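Local coordinates for protein nitrate reductase (Ulva prolifera, PDB 5YLY) that uses FAD in its cytochrome b5 reductase domain and probably takes electrons from NADH for the first step of nitrate assimilation, at residues D190-L196 against D221-I225. Sequence-based numbering, arbitrary orientation.
Sequences DLTEIRL and DRVKI
Ile194 N donates a hydrogen bond to Arg222 O (2.8 Å), the first rung of a parallel ladder in which Lys224 N then binds Ile194 O (3.3 Å) and Leu196 N binds Lys224 O (2.9 Å). Ile194 O takes a second hydrogen bond, from Arg195 NH1, which reaches the opposite face of the carbonyl. A bend at chi2 (-65°) folds the Arg195 chain back to make this possible and lays its guanidinium against Lys224, whose CG sits over the centre of one face; the long aliphatic part of lysine suits this place, while its amine ends beyond the guanidinium, NZ 5.1 Å from Arg195 NH2. In the guanidinium plane a water accepts from Arg195 NH1 (2.9 Å) and also lies within bonding distance of Glu193 OE2 and Asp221 O. Arg222 is long enough to reach the loop leading into strand 193-200, where NH1 meets Thr192 O in plane (3.0 Å) and Asp190 O lies over its face. There Asp190 closes an Asx turn: OD1 accepts from Thr192 N and OG1, while OD2 bonds to Tyr147. On the other sheet face, branched Ile194 and Val223 pack side by side, while Leu196 and Ile225 cross at a slant. The strands belong to a beta-alpha-beta unit of the NAD-binding domain: helix 209-218 covers Leu196 and Ile225, helix 174-185 touches Ile194, and strand 164-170 flanks strand 193-200 on its other side.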
loop_
_atom_site.group_PDB
_atom_site.type_symbol
_atom_site.label_atom_id
_atom_site.label_comp_id
_atom_site.label_asym_id
_atom_site.label_seq_id
_atom_site.Cartn_x
_atom_site.Cartn_y
_atom_site.Cartn_z
ATOM N N ASP A 190 -11.876 2.951 -17.006
ATOM C CA ASP A 190 -10.612 2.204 -16.984
ATOM C C ASP A 190 -10.916 0.686 -17.039
ATOM O O ASP A 190 -11.666 0.184 -16.205
ATOM C CB ASP A 190 -9.883 2.556 -15.671
ATOM C CG ASP A 190 -8.403 2.216 -15.593
ATOM O OD1 ASP A 190 -7.962 1.325 -16.320
ATOM O OD2 ASP A 190 -7.708 2.808 -14.754
ATOM N N LEU A 191 -10.328 -0.032 -18.009
ATOM C CA LEU A 191 -10.528 -1.492 -18.165
ATOM C C LEU A 191 -9.283 -2.307 -17.804
ATOM O O LEU A 191 -9.239 -3.505 -18.062
ATOM C CB LEU A 191 -11.038 -1.852 -19.577
ATOM C CG LEU A 191 -12.432 -1.303 -19.973
ATOM C CD1 LEU A 191 -12.728 -1.604 -21.431
ATOM C CD2 LEU A 191 -13.526 -1.860 -19.060
ATOM N N THR A 192 -8.291 -1.665 -17.165
ATOM C CA THR A 192 -7.064 -2.338 -16.735
ATOM C C THR A 192 -7.408 -3.486 -15.775
ATOM O O THR A 192 -8.303 -3.338 -14.936
ATOM C CB THR A 192 -6.101 -1.315 -16.072
ATOM O OG1 THR A 192 -5.912 -0.242 -16.989
ATOM C CG2 THR A 192 -4.734 -1.935 -15.713
ATOM N N GLU A 193 -6.773 -4.645 -15.963
ATOM C CA GLU A 193 -6.966 -5.829 -15.122
ATOM C C GLU A 193 -5.850 -5.871 -14.067
ATOM O O GLU A 193 -4.731 -5.382 -14.298
ATOM C CB GLU A 193 -6.913 -7.132 -15.933
ATOM C CG GLU A 193 -7.925 -7.272 -17.045
ATOM C CD GLU A 193 -7.690 -8.545 -17.833
ATOM O OE1 GLU A 193 -6.899 -8.522 -18.803
ATOM O OE2 GLU A 193 -8.264 -9.585 -17.445
ATOM N N ILE A 194 -6.149 -6.494 -12.935
ATOM C CA ILE A 194 -5.207 -6.549 -11.812
ATOM C C ILE A 194 -5.124 -7.948 -11.240
ATOM O O ILE A 194 -6.139 -8.624 -11.121
ATOM C CB ILE A 194 -5.682 -5.564 -10.679
ATOM C CG1 ILE A 194 -5.696 -4.079 -11.139
ATOM C CG2 ILE A 194 -4.872 -5.726 -9.375
ATOM C CD1 ILE A 194 -6.627 -3.205 -10.196
ATOM N N ARG A 195 -3.920 -8.345 -10.810
ATOM C CA ARG A 195 -3.734 -9.567 -10.039
ATOM C C ARG A 195 -2.945 -9.194 -8.808
ATOM O O ARG A 195 -1.865 -8.621 -8.937
ATOM C CB ARG A 195 -2.978 -10.665 -10.834
ATOM C CG ARG A 195 -3.802 -11.245 -11.988
ATOM C CD ARG A 195 -5.031 -12.002 -11.513
ATOM N NE ARG A 195 -5.793 -12.555 -12.640
ATOM C CZ ARG A 195 -6.749 -11.908 -13.312
ATOM N NH1 ARG A 195 -7.066 -10.650 -12.996
ATOM N NH2 ARG A 195 -7.366 -12.500 -14.330
ATOM N N LEU A 196 -3.471 -9.498 -7.626
ATOM C CA LEU A 196 -2.730 -9.219 -6.405
ATOM C C LEU A 196 -2.294 -10.502 -5.727
ATOM O O LEU A 196 -3.097 -11.438 -5.559
ATOM C CB LEU A 196 -3.609 -8.370 -5.442
ATOM C CG LEU A 196 -3.076 -8.193 -3.993
ATOM C CD1 LEU A 196 -1.783 -7.353 -3.963
ATOM C CD2 LEU A 196 -4.160 -7.542 -3.095
ATOM N N ASP A 221 -14.448 -9.737 -12.857
ATOM C CA ASP A 221 -13.735 -10.023 -14.097
ATOM C C ASP A 221 -12.515 -9.142 -14.281
ATOM O O ASP A 221 -11.842 -9.278 -15.298
ATOM C CB ASP A 221 -14.681 -9.887 -15.302
ATOM C CG ASP A 221 -15.761 -10.937 -15.383
ATOM O OD1 ASP A 221 -15.718 -11.894 -14.595
ATOM O OD2 ASP A 221 -16.615 -10.831 -16.268
ATOM N N ARG A 222 -12.245 -8.218 -13.336
ATOM C CA ARG A 222 -11.131 -7.270 -13.466
ATOM C C ARG A 222 -10.024 -7.487 -12.439
ATOM O O ARG A 222 -8.921 -7.008 -12.638
ATOM C CB ARG A 222 -11.628 -5.795 -13.448
ATOM C CG ARG A 222 -12.222 -5.397 -14.811
ATOM C CD ARG A 222 -11.712 -4.058 -15.298
ATOM N NE ARG A 222 -12.514 -2.977 -14.708
ATOM C CZ ARG A 222 -11.985 -1.902 -14.176
ATOM N NH1 ARG A 222 -10.678 -1.700 -14.246
ATOM N NH2 ARG A 222 -12.763 -0.984 -13.605
ATOM N N VAL A 223 -10.301 -8.224 -11.376
ATOM C CA VAL A 223 -9.279 -8.439 -10.340
ATOM C C VAL A 223 -9.392 -9.822 -9.726
ATOM O O VAL A 223 -10.499 -10.381 -9.629
ATOM C CB VAL A 223 -9.355 -7.287 -9.269
ATOM C CG1 VAL A 223 -10.673 -7.309 -8.489
ATOM C CG2 VAL A 223 -8.155 -7.318 -8.307
ATOM N N LYS A 224 -8.237 -10.383 -9.343
ATOM C CA LYS A 224 -8.141 -11.602 -8.531
ATOM C C LYS A 224 -7.152 -11.322 -7.425
ATOM O O LYS A 224 -6.157 -10.602 -7.635
ATOM C CB LYS A 224 -7.701 -12.822 -9.328
ATOM C CG LYS A 224 -8.779 -13.317 -10.285
ATOM C CD LYS A 224 -8.373 -14.661 -10.927
ATOM C CE LYS A 224 -9.319 -15.033 -12.044
ATOM N NZ LYS A 224 -10.708 -15.230 -11.549
ATOM N N ILE A 225 -7.428 -11.875 -6.237
ATOM C CA ILE A 225 -6.540 -11.692 -5.095
ATOM C C ILE A 225 -6.173 -13.063 -4.542
ATOM O O ILE A 225 -7.056 -13.914 -4.364
ATOM C CB ILE A 225 -7.172 -10.761 -4.027
ATOM C CG1 ILE A 225 -7.485 -9.338 -4.601
ATOM C CG2 ILE A 225 -6.260 -10.643 -2.785
ATOM C CD1 ILE A 225 -8.472 -8.598 -3.863
HETATM O O HOH W 1 -9.095 -10.061 -14.944
#